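Local atomic coordinates of protein CLPV1 (Pseudomonas aeruginosa, PDB entry 4UQW), a protein that probably acts as the ATPase that disassembles the contracted TssB-TssC sheath of the type VI secretion system. Residues F29-H42 and L77-S91. Numbering follows the deposited sequence.
Sequences FCKLRGNPYVELVH and LDRLPRGSTSITDLS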
loop_
_atom_site.group_PDB
_atom_site.type_symbol
_atom_site.label_atom_id
_atom_site.label_comp_id
_atom_site.label_asym_id
_atom_site.label_seq_id
_atom_site.Cartn_x
_atom_site.Cartn_y
_atom_site.Cartn_z
ATOM N N PHE A 29 1.222 -2.099 14.785
ATOM C CA PHE A 29 -0.244 -2.002 14.980
ATOM C C PHE A 29 -0.909 -3.358 14.898
ATOM O O PHE A 29 -1.775 -3.691 15.724
ATOM C CB PHE A 29 -0.816 -1.053 13.912
ATOM C CG PHE A 29 -2.303 -0.814 14.000
ATOM C CD1 PHE A 29 -3.192 -1.668 13.379
ATOM C CD2 PHE A 29 -2.794 0.297 14.652
ATOM C CE1 PHE A 29 -4.558 -1.439 13.432
ATOM C CE2 PHE A 29 -4.156 0.548 14.695
ATOM C CZ PHE A 29 -5.035 -0.326 14.087
ATOM N N CYS A 30 -0.548 -4.123 13.866
ATOM C CA CYS A 30 -1.074 -5.469 13.672
ATOM C C CYS A 30 -0.869 -6.324 14.925
ATOM O O CYS A 30 -1.772 -7.035 15.383
ATOM C CB CYS A 30 -0.352 -6.066 12.447
ATOM S SG CYS A 30 -0.913 -7.759 12.129
ATOM N N LYS A 31 0.330 -6.245 15.473
ATOM C CA LYS A 31 0.663 -7.027 16.670
ATOM C C LYS A 31 -0.109 -6.563 17.886
ATOM O O LYS A 31 -0.560 -7.417 18.687
ATOM C CB LYS A 31 2.144 -6.955 16.965
ATOM C CG LYS A 31 2.963 -7.785 16.002
ATOM C CD LYS A 31 4.418 -7.859 16.416
ATOM C CE LYS A 31 4.640 -8.899 17.581
ATOM N NZ LYS A 31 4.334 -10.314 17.146
ATOM N N LEU A 32 -0.287 -5.248 18.051
ATOM C CA LEU A 32 -1.067 -4.739 19.188
ATOM C C LEU A 32 -2.505 -5.254 19.131
ATOM O O LEU A 32 -3.119 -5.546 20.172
ATOM C CB LEU A 32 -1.050 -3.217 19.228
ATOM C CG LEU A 32 0.305 -2.677 19.672
ATOM C CD1 LEU A 32 0.301 -1.168 19.609
ATOM C CD2 LEU A 32 0.662 -3.167 21.073
ATOM N N ARG A 33 -3.039 -5.384 17.931
ATOM C CA ARG A 33 -4.422 -5.857 17.761
ATOM C C ARG A 33 -4.582 -7.358 17.815
ATOM O O ARG A 33 -5.714 -7.866 17.880
ATOM C CB ARG A 33 -4.989 -5.398 16.411
ATOM C CG ARG A 33 -4.902 -3.914 16.179
ATOM C CD ARG A 33 -6.124 -3.195 16.662
ATOM N NE ARG A 33 -7.130 -3.222 15.615
ATOM C CZ ARG A 33 -8.242 -2.505 15.627
ATOM N NH1 ARG A 33 -8.500 -1.687 16.643
ATOM N NH2 ARG A 33 -9.089 -2.615 14.617
ATOM N N GLY A 34 -3.472 -8.068 17.722
ATOM C CA GLY A 34 -3.488 -9.521 17.661
ATOM C C GLY A 34 -3.981 -10.076 16.338
ATOM O O GLY A 34 -4.448 -11.204 16.232
ATOM N N ASN A 35 -3.787 -9.296 15.261
ATOM C CA ASN A 35 -4.168 -9.790 13.929
ATOM C C ASN A 35 -3.061 -10.718 13.390
ATOM O O ASN A 35 -1.864 -10.497 13.689
ATOM C CB ASN A 35 -4.389 -8.627 12.910
ATOM C CG ASN A 35 -5.435 -7.607 13.347
ATOM O OD1 ASN A 35 -5.232 -6.399 13.185
ATOM N ND2 ASN A 35 -6.573 -8.093 13.946
ATOM N N PRO A 36 -3.404 -11.758 12.623
ATOM C CA PRO A 36 -2.370 -12.752 12.318
ATOM C C PRO A 36 -1.404 -12.328 11.221
ATOM O O PRO A 36 -0.240 -12.817 11.199
ATOM C CB PRO A 36 -3.164 -13.993 11.873
ATOM C CG PRO A 36 -4.490 -13.422 11.407
ATOM C CD PRO A 36 -4.761 -12.251 12.338
ATOM N N TYR A 37 -1.839 -11.404 10.344
ATOM C CA TYR A 37 -1.003 -10.982 9.192
ATOM C C TYR A 37 -1.045 -9.504 9.050
ATOM O O TYR A 37 -2.111 -8.882 9.169
ATOM C CB TYR A 37 -1.480 -11.643 7.826
ATOM C CG TYR A 37 -1.330 -13.149 7.912
ATOM C CD1 TYR A 37 -0.077 -13.740 7.735
ATOM C CD2 TYR A 37 -2.414 -13.954 8.279
ATOM C CE1 TYR A 37 0.096 -15.108 7.901
ATOM C CE2 TYR A 37 -2.260 -15.313 8.460
ATOM C CZ TYR A 37 -1.010 -15.879 8.259
ATOM O OH TYR A 37 -0.849 -17.231 8.442
ATOM N N VAL A 38 0.128 -8.914 8.770
ATOM C CA VAL A 38 0.208 -7.522 8.363
ATOM C C VAL A 38 -0.319 -7.414 6.913
ATOM O O VAL A 38 0.228 -8.019 5.999
ATOM C CB VAL A 38 1.629 -7.005 8.433
ATOM C CG1 VAL A 38 1.630 -5.509 8.194
ATOM C CG2 VAL A 38 2.205 -7.313 9.829
ATOM N N GLU A 39 -1.451 -6.725 6.766
ATOM C CA GLU A 39 -2.175 -6.694 5.493
ATOM C C GLU A 39 -2.093 -5.362 4.831
ATOM O O GLU A 39 -1.630 -4.371 5.409
ATOM C CB GLU A 39 -3.652 -6.992 5.729
ATOM C CG GLU A 39 -3.896 -8.442 6.185
ATOM C CD GLU A 39 -5.361 -8.778 6.191
ATOM O OE1 GLU A 39 -6.174 -8.023 5.593
ATOM O OE2 GLU A 39 -5.690 -9.807 6.812
ATOM N N LEU A 40 -2.561 -5.354 3.574
ATOM C CA LEU A 40 -2.664 -4.088 2.893
ATOM C C LEU A 40 -3.475 -3.051 3.715
ATOM O O LEU A 40 -3.129 -1.858 3.739
ATOM C CB LEU A 40 -3.312 -4.254 1.533
ATOM C CG LEU A 40 -2.533 -5.002 0.464
ATOM C CD1 LEU A 40 -3.439 -5.195 -0.797
ATOM C CD2 LEU A 40 -1.283 -4.260 0.084
ATOM N N VAL A 41 -4.548 -3.505 4.404
ATOM C CA VAL A 41 -5.344 -2.513 5.131
ATOM C C VAL A 41 -4.505 -1.869 6.282
ATOM O O VAL A 41 -4.598 -0.653 6.510
ATOM C CB VAL A 41 -6.648 -3.140 5.656
ATOM C CG1 VAL A 41 -6.377 -4.217 6.719
ATOM C CG2 VAL A 41 -7.545 -2.041 6.260
ATOM N N HIS A 42 -3.642 -2.655 6.958
ATOM C CA HIS A 42 -2.788 -2.058 7.994
ATOM C C HIS A 42 -1.847 -1.032 7.389
ATOM O O HIS A 42 -1.597 0.026 7.966
ATOM C CB HIS A 42 -1.921 -3.124 8.704
ATOM C CG HIS A 42 -2.685 -4.136 9.494
ATOM N ND1 HIS A 42 -2.798 -5.428 9.047
ATOM C CD2 HIS A 42 -3.324 -4.072 10.688
ATOM C CE1 HIS A 42 -3.466 -6.145 9.944
ATOM N NE2 HIS A 42 -3.798 -5.344 10.940
ATOM N N LEU A 77 -10.323 -2.926 9.398
ATOM C CA LEU A 77 -9.367 -3.290 10.467
ATOM C C LEU A 77 -10.084 -3.972 11.620
ATOM O O LEU A 77 -9.596 -4.979 12.162
ATOM C CB LEU A 77 -8.670 -2.052 11.010
ATOM C CG LEU A 77 -7.587 -1.531 10.112
ATOM C CD1 LEU A 77 -7.263 -0.098 10.577
ATOM C CD2 LEU A 77 -6.352 -2.412 10.154
ATOM N N ASP A 78 -11.234 -3.402 12.010
ATOM C CA ASP A 78 -11.983 -3.876 13.194
ATOM C C ASP A 78 -12.551 -5.264 12.953
ATOM O O ASP A 78 -12.855 -5.989 13.897
ATOM C CB ASP A 78 -13.115 -2.900 13.577
ATOM C CG ASP A 78 -12.588 -1.657 14.299
ATOM O OD1 ASP A 78 -11.428 -1.684 14.752
ATOM O OD2 ASP A 78 -13.302 -0.635 14.385
ATOM N N ARG A 79 -12.692 -5.638 11.692
ATOM C CA ARG A 79 -13.251 -6.932 11.356
ATOM C C ARG A 79 -12.215 -8.058 11.212
ATOM O O ARG A 79 -12.574 -9.231 11.187
ATOM C CB ARG A 79 -14.086 -6.821 10.063
ATOM C CG ARG A 79 -15.403 -6.019 10.238
ATOM C CD ARG A 79 -16.213 -6.001 8.930
ATOM N NE ARG A 79 -17.298 -5.013 8.925
ATOM C CZ ARG A 79 -17.298 -3.901 8.192
ATOM N NH1 ARG A 79 -16.270 -3.629 7.391
ATOM N NH2 ARG A 79 -18.327 -3.059 8.251
ATOM N N LEU A 80 -10.925 -7.731 11.132
ATOM C CA LEU A 80 -9.931 -8.789 11.055
ATOM C C LEU A 80 -9.966 -9.713 12.240
ATOM O O LEU A 80 -10.330 -9.317 13.339
ATOM C CB LEU A 80 -8.523 -8.184 10.967
ATOM C CG LEU A 80 -8.263 -7.294 9.747
ATOM C CD1 LEU A 80 -6.885 -6.646 9.832
ATOM C CD2 LEU A 80 -8.343 -8.186 8.532
ATOM N N PRO A 81 -9.538 -10.968 12.036
ATOM C CA PRO A 81 -9.474 -11.876 13.184
ATOM C C PRO A 81 -8.475 -11.387 14.233
ATOM O O PRO A 81 -7.429 -10.788 13.867
ATOM C CB PRO A 81 -9.057 -13.210 12.566
ATOM C CG PRO A 81 -8.627 -12.967 11.239
ATOM C CD PRO A 81 -9.068 -11.581 10.782
ATOM N N ARG A 82 -8.779 -11.633 15.507
ATOM C CA ARG A 82 -7.965 -11.127 16.605
ATOM C C ARG A 82 -7.513 -12.240 17.507
ATOM O O ARG A 82 -7.824 -13.400 17.275
ATOM C CB ARG A 82 -8.712 -10.093 17.443
ATOM C CG ARG A 82 -9.139 -8.821 16.728
ATOM C CD ARG A 82 -10.086 -7.962 17.612
ATOM N NE ARG A 82 -10.443 -6.678 16.988
ATOM C CZ ARG A 82 -11.078 -5.672 17.602
ATOM N NH1 ARG A 82 -11.435 -5.782 18.882
ATOM N NH2 ARG A 82 -11.369 -4.549 16.936
ATOM N N GLY A 83 -6.774 -11.864 18.546
ATOM C CA GLY A 83 -6.283 -12.820 19.522
ATOM C C GLY A 83 -5.396 -13.905 18.947
ATOM O O GLY A 83 -5.357 -15.033 19.441
ATOM N N SER A 84 -4.657 -13.559 17.909
ATOM C CA SER A 84 -3.758 -14.494 17.286
ATOM C C SER A 84 -2.648 -14.766 18.267
ATOM O O SER A 84 -2.048 -13.836 18.806
ATOM C CB SER A 84 -3.210 -13.918 15.967
ATOM O OG SER A 84 -2.279 -14.800 15.381
ATOM N N THR A 85 -2.408 -16.045 18.526
ATOM C CA THR A 85 -1.321 -16.455 19.402
ATOM C C THR A 85 -0.175 -16.979 18.542
ATOM O O THR A 85 0.882 -17.349 19.049
ATOM C CB THR A 85 -1.781 -17.532 20.416
ATOM O OG1 THR A 85 -0.743 -17.769 21.377
ATOM C CG2 THR A 85 -2.140 -18.834 19.705
ATOM N N SER A 86 -0.392 -17.005 17.232
ATOM C CA SER A 86 0.643 -17.456 16.316
ATOM C C SER A 86 1.720 -16.381 16.162
ATOM O O SER A 86 1.591 -15.255 16.650
ATOM C CB SER A 86 0.048 -17.821 14.941
ATOM O OG SER A 86 -1.028 -16.964 14.577
ATOM N N ILE A 87 2.799 -16.726 15.489
ATOM C CA ILE A 87 3.787 -15.724 15.187
ATOM C C ILE A 87 3.210 -14.907 14.027
ATOM O O ILE A 87 2.726 -15.457 13.025
ATOM C CB ILE A 87 5.148 -16.337 14.812
ATOM C CG1 ILE A 87 6.145 -15.232 14.494
ATOM C CG2 ILE A 87 5.014 -17.319 13.650
ATOM C CD1 ILE A 87 7.584 -15.731 14.427
ATOM N N THR A 88 3.249 -13.596 14.178
ATOM C CA THR A 88 2.753 -12.687 13.166
ATOM C C THR A 88 3.587 -12.856 11.890
ATOM O O THR A 88 4.790 -13.115 11.942
ATOM C CB THR A 88 2.864 -11.251 13.652
ATOM O OG1 THR A 88 2.460 -11.205 15.028
ATOM C CG2 THR A 88 2.008 -10.302 12.816
ATOM N N ASP A 89 2.960 -12.610 10.729
ATOM C CA ASP A 89 3.706 -12.604 9.459
ATOM C C ASP A 89 3.116 -11.548 8.530
ATOM O O ASP A 89 2.124 -10.936 8.821
ATOM C CB ASP A 89 3.684 -13.998 8.764
ATOM C CG ASP A 89 4.938 -14.291 7.958
ATOM O OD1 ASP A 89 5.644 -13.359 7.575
ATOM O OD2 ASP A 89 5.284 -15.475 7.757
ATOM N N LEU A 90 3.802 -11.360 7.391
ATOM C CA LEU A 90 3.260 -10.450 6.359
ATOM C C LEU A 90 2.312 -11.167 5.450
ATOM O O LEU A 90 2.555 -12.299 5.113
ATOM C CB LEU A 90 4.374 -9.907 5.480
ATOM C CG LEU A 90 5.498 -9.237 6.254
ATOM C CD1 LEU A 90 6.651 -8.854 5.214
ATOM C CD2 LEU A 90 5.068 -8.017 7.057
ATOM N N SER A 91 1.186 -10.538 5.090
ATOM C CA SER A 91 0.330 -11.052 4.031
ATOM C C SER A 91 1.069 -11.229 2.684
ATOM O O SER A 91 1.847 -10.350 2.285
ATOM C CB SER A 91 -0.804 -10.058 3.804
ATOM O OG SER A 91 -1.645 -10.436 2.701
HETATM O O HOH W 1 -7.014 -4.340 13.441
HETATM O O HOH W 2 -9.300 -6.641 14.369
HETATM O O HOH W 3 -0.119 -10.754 15.699
HETATM O O HOH W 4 0.456 -15.540 11.573
HETATM O O HOH W 5 -3.240 -7.908 2.594
#
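Asn35 turns its CG away from its carbonyl carbon (chi1 -57°), which brings the amide NH2 up to Pro81 O and alongside Leu80 CB, while bends at chi2 and chi3 of Arg33 curl its guanidinium back to Asp78. Asn35 ND2 donates to Pro81 O over 2.8 Å, nearly within its own amide plane but well above the plane of the carbonyl it meets. The other end of the amide is held as well: His42 NE2 points straight at Asn35 OD1 (2.9 Å, 171°), and ND1 of the same ring accepts from Glu39 N, the N-cap residue of helix 40-49. Both ring nitrogens are thereby used, which fixes the rotation of the imidazole and probably favours its neutral form with the proton on NE2.

Beside this chain of bonds the Leu77 side chain enters a hole formed by Phe29, Arg33, Val41 and His42; its CD2 lies 3.5 Å from His42 CD2. Leu80 CD1 meets the imidazole obliquely, 3.5 Å from His42 CE1, while Cys30 CB lies over a ring face.

Nearer the surface, Arg33 NH2 forms a salt bridge in its guanidinium plane to the anti lone pair of Asp78 OD1, at a doubtfully short 2.5 Å. Arg82 NH2 lies over one face of that guanidinium and makes a long salt bridge to the same Asp78 OD1, whose charge probably offsets the two arginines. Gly34, ending helix 17-33 in a Schellman motif, offers its carbonyl O to Ser84 N (2.9 Å). Farther on, Tyr37-Val38 pairs in parallel with Asp89-Leu90: Val38 N donates to Asp89 O (2.8 Å) and Val38 O accepts from Ser91 N (2.8 Å). Val38 and Leu90 lie side by side, and Leu90 also packs on Arg8 and Phe12, with which it lines the benzamidine pocket.

The loop between helix 66-79 and strand 89-90 is thus fastened to the 34-39 segment largely by backbone carbonyls, with Asn35 and His42 linking that polar seam to the apolar interior.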